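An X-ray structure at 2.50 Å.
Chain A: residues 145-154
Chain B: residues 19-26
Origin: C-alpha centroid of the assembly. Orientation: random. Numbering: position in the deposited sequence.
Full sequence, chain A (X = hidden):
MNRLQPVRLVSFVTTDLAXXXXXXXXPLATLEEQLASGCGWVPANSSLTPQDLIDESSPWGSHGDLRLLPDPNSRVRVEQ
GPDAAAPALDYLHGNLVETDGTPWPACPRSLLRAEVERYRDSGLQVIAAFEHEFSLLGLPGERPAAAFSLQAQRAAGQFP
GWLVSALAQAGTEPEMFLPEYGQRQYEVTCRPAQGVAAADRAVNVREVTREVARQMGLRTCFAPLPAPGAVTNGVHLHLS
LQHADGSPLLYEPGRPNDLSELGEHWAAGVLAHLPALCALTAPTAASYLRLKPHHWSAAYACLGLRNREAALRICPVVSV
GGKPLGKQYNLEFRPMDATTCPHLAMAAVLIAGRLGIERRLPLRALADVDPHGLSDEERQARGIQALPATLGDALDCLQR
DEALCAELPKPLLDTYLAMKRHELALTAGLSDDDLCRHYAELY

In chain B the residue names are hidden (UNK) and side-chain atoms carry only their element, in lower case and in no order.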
# COMPACT_ATOMS: atom_id res chain seq x y z
N ALA A 145 6.07 -7.00 -27.58
CA ALA A 145 6.95 -6.52 -28.64
C ALA A 145 6.96 -7.50 -29.83
O ALA A 145 6.32 -8.60 -29.80
CB ALA A 145 8.35 -6.28 -28.12
N ALA A 146 7.75 -7.12 -30.83
CA ALA A 146 7.90 -7.87 -32.01
C ALA A 146 8.21 -9.37 -31.77
O ALA A 146 9.03 -9.74 -30.88
CB ALA A 146 8.97 -7.22 -32.88
N ALA A 147 7.65 -10.21 -32.65
CA ALA A 147 7.94 -11.61 -32.71
C ALA A 147 9.46 -11.90 -32.67
O ALA A 147 10.23 -11.26 -33.36
CB ALA A 147 7.35 -12.19 -33.96
N PHE A 148 9.86 -12.88 -31.86
CA PHE A 148 11.22 -13.42 -31.87
C PHE A 148 12.27 -12.45 -31.25
O PHE A 148 13.45 -12.72 -31.34
CB PHE A 148 11.65 -13.79 -33.32
CG PHE A 148 10.77 -14.81 -34.03
CD1 PHE A 148 10.59 -14.73 -35.41
CD2 PHE A 148 10.17 -15.86 -33.38
CE1 PHE A 148 9.80 -15.65 -36.10
CE2 PHE A 148 9.36 -16.77 -34.06
CZ PHE A 148 9.17 -16.67 -35.42
N SER A 149 11.82 -11.32 -30.68
CA SER A 149 12.67 -10.17 -30.44
C SER A 149 13.25 -10.15 -29.04
O SER A 149 12.63 -10.69 -28.09
CB SER A 149 11.96 -8.83 -30.81
OG SER A 149 10.88 -8.54 -29.94
N LEU A 150 14.45 -9.55 -28.91
CA LEU A 150 15.16 -9.47 -27.61
C LEU A 150 14.21 -8.79 -26.62
O LEU A 150 14.09 -9.21 -25.47
CB LEU A 150 16.52 -8.68 -27.67
CG LEU A 150 17.42 -8.69 -26.41
CD1 LEU A 150 17.62 -10.10 -25.86
CD2 LEU A 150 18.78 -8.08 -26.67
N GLN A 151 13.48 -7.79 -27.09
CA GLN A 151 12.59 -7.11 -26.19
C GLN A 151 11.53 -8.02 -25.65
O GLN A 151 11.16 -7.88 -24.45
CB GLN A 151 12.02 -5.84 -26.80
CG GLN A 151 12.99 -4.66 -26.75
CD GLN A 151 12.19 -3.40 -26.97
OE1 GLN A 151 11.73 -3.19 -28.06
NE2 GLN A 151 12.00 -2.59 -25.93
N ALA A 152 11.10 -8.98 -26.47
CA ALA A 152 10.01 -9.88 -26.00
C ALA A 152 10.56 -10.83 -24.97
O ALA A 152 9.87 -11.17 -24.02
CB ALA A 152 9.31 -10.65 -27.11
N GLN A 153 11.81 -11.27 -25.15
CA GLN A 153 12.42 -12.09 -24.12
C GLN A 153 12.61 -11.25 -22.82
O GLN A 153 12.26 -11.70 -21.73
CB GLN A 153 13.72 -12.74 -24.63
CG GLN A 153 14.45 -13.48 -23.53
CD GLN A 153 15.07 -14.81 -23.93
OE1 GLN A 153 14.83 -15.36 -25.03
NE2 GLN A 153 15.88 -15.34 -23.02
N ARG A 154 13.08 -10.00 -22.95
CA ARG A 154 13.22 -9.12 -21.81
C ARG A 154 11.95 -8.83 -21.08
O ARG A 154 12.00 -8.65 -19.85
CB ARG A 154 13.87 -7.82 -22.20
CG ARG A 154 15.31 -8.04 -22.62
CD ARG A 154 16.07 -9.06 -21.76
NE ARG A 154 16.58 -8.43 -20.55
CZ ARG A 154 17.53 -8.98 -19.76
NH1 ARG A 154 18.04 -10.22 -20.01
NH2 ARG A 154 17.98 -8.30 -18.71
N UNK B 19 14.91 -3.67 -39.03
CA UNK B 19 15.55 -2.92 -37.96
C UNK B 19 15.16 -3.43 -36.60
O UNK B 19 15.37 -2.74 -35.60
N UNK B 20 14.64 -4.66 -36.56
CA UNK B 20 14.35 -5.38 -35.31
C UNK B 20 15.44 -6.40 -34.96
O UNK B 20 15.91 -7.13 -35.85
c UNK B 20 11.81 -5.14 -35.27
c UNK B 20 12.74 -6.96 -34.14
c UNK B 20 11.75 -4.13 -36.37
c UNK B 20 12.98 -6.12 -35.39
N UNK B 21 15.84 -6.47 -33.68
CA UNK B 21 16.86 -7.42 -33.18
C UNK B 21 16.14 -8.56 -32.52
O UNK B 21 15.40 -8.35 -31.56
c UNK B 21 19.01 -7.42 -31.87
c UNK B 21 17.70 -6.77 -32.10
o UNK B 21 17.96 -5.46 -32.51
N UNK B 22 16.43 -9.76 -33.00
CA UNK B 22 15.72 -10.99 -32.69
C UNK B 22 16.75 -12.05 -32.33
O UNK B 22 17.90 -11.97 -32.78
c UNK B 22 14.97 -11.40 -33.94
c UNK B 22 13.29 -10.39 -35.65
n UNK B 22 11.86 -10.34 -35.55
n UNK B 22 9.75 -9.60 -35.85
n UNK B 22 11.35 -8.60 -37.06
c UNK B 22 13.77 -10.48 -34.21
c UNK B 22 11.01 -9.49 -36.15
N UNK B 23 16.36 -13.05 -31.52
CA UNK B 23 17.24 -14.16 -31.32
C UNK B 23 16.64 -15.20 -30.44
O UNK B 23 15.42 -15.26 -30.27
N UNK B 24 17.53 -16.01 -29.83
CA UNK B 24 17.15 -17.18 -29.06
C UNK B 24 18.15 -17.30 -27.97
O UNK B 24 19.29 -16.88 -28.16
c UNK B 24 16.37 -19.89 -31.68
c UNK B 24 17.33 -18.42 -29.92
n UNK B 24 14.64 -20.69 -34.82
n UNK B 24 15.55 -19.81 -32.87
n UNK B 24 16.07 -21.94 -33.47
c UNK B 24 15.41 -20.82 -33.72
c UNK B 24 16.20 -18.62 -30.89
N UNK B 25 17.79 -17.92 -26.86
CA UNK B 25 18.76 -17.94 -25.77
C UNK B 25 18.98 -19.32 -25.20
O UNK B 25 18.16 -20.24 -25.41
c UNK B 25 18.36 -16.93 -24.70
o UNK B 25 17.32 -17.47 -23.90
N UNK B 26 20.09 -19.45 -24.49
CA UNK B 26 20.52 -20.75 -23.91
C UNK B 26 21.12 -20.55 -22.53
O UNK B 26 21.51 -19.44 -22.18
c UNK B 26 22.34 -20.28 -26.79
c UNK B 26 22.61 -20.45 -25.31
c UNK B 26 24.04 -20.98 -25.09
c UNK B 26 21.54 -21.40 -24.79
O HOH W 1 14.59 -6.37 -29.16

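Position 19 of chain B has backbone atoms alone and lies beyond the reach of chain A. Its phi of 72° is a value that favours glycine, and the residue is Gly B19.

Position 20 carries four carbons, forked at the first, with one arm two carbons long; the one-carbon arm lies against the CB atoms of Ala A146 and Ser A149. That is isoleucine. Ile B20 points toward chain A, its CG2 4.0 Å from Ala A146 CB and 3.9 Å from Ser A149 CB, a modest apolar contact suited to a branched hydrocarbon.

At position 21 one carbon bears an oxygen and a second carbon, and the backbone O accepts from Leu A150 N at 3.1 Å, nearly linearly. The pattern is threonine. The closest approach of the Thr B21 side chain to chain A is 5.0 Å, from its CB to Leu A150 CB, and its hydroxyl is hydrogen-bonded elsewhere in the structure. Water 1 links the backbone oxygen to Gln A151 N, donating to Thr B21 O at 3.2 Å and accepting from Gln A151 N at 2.7 Å.

Position 22 has three carbons, a nitrogen, then a carbon carrying two more nitrogens; two of the nitrogens reach Ala A147 O. A guanidinium means arginine. Arg B22 NE and NH2 both donate to Ala A147 O, at 2.9 and 3.0 Å, a fork that a planar guanidinium can offer to one carbonyl near its plane. Its CG packs 4.0 Å from Phe A148 CB, so the aliphatic part contributes as well.

Position 23 has no side-chain atoms; its N donates to Phe A148 O at 2.9 Å. Its phi/psi of -178/-157 is an extended conformation readily adopted by glycine. In Gly B23 a CB would point away from chain A.

Position 24 repeats the pattern of position 22. Arg B24 points away, without close contacts here; its long, polar chain is partly exposed.

Position 25 holds one carbon and one oxygen, which meets Gln A153 NE2, so it is serine. Short and directed toward chain A, Ser B25 OG accepts from Gln A153 NE2 at 2.7 Å.

Position 26 shows four carbons, forked at the second: leucine. Leu B26 points away and is buried, as suits its apolar chain.

The contact combines a short backbone pairing with side-chain hydrogen bonds. Ser A149 and Arg B22 form a single beta bridge, flanked by the bonds to Thr B21 O and from Gly B23 N. Chain A turns at Ala A146 to Ser A149 before its helix begins, presenting Phe A148 O and Ala A147 O, the latter gripped by the Arg B22 guanidinium; Gln A153, within that helix, adds the bond to Ser B25.

Chain B (19-26) GITRGRSL
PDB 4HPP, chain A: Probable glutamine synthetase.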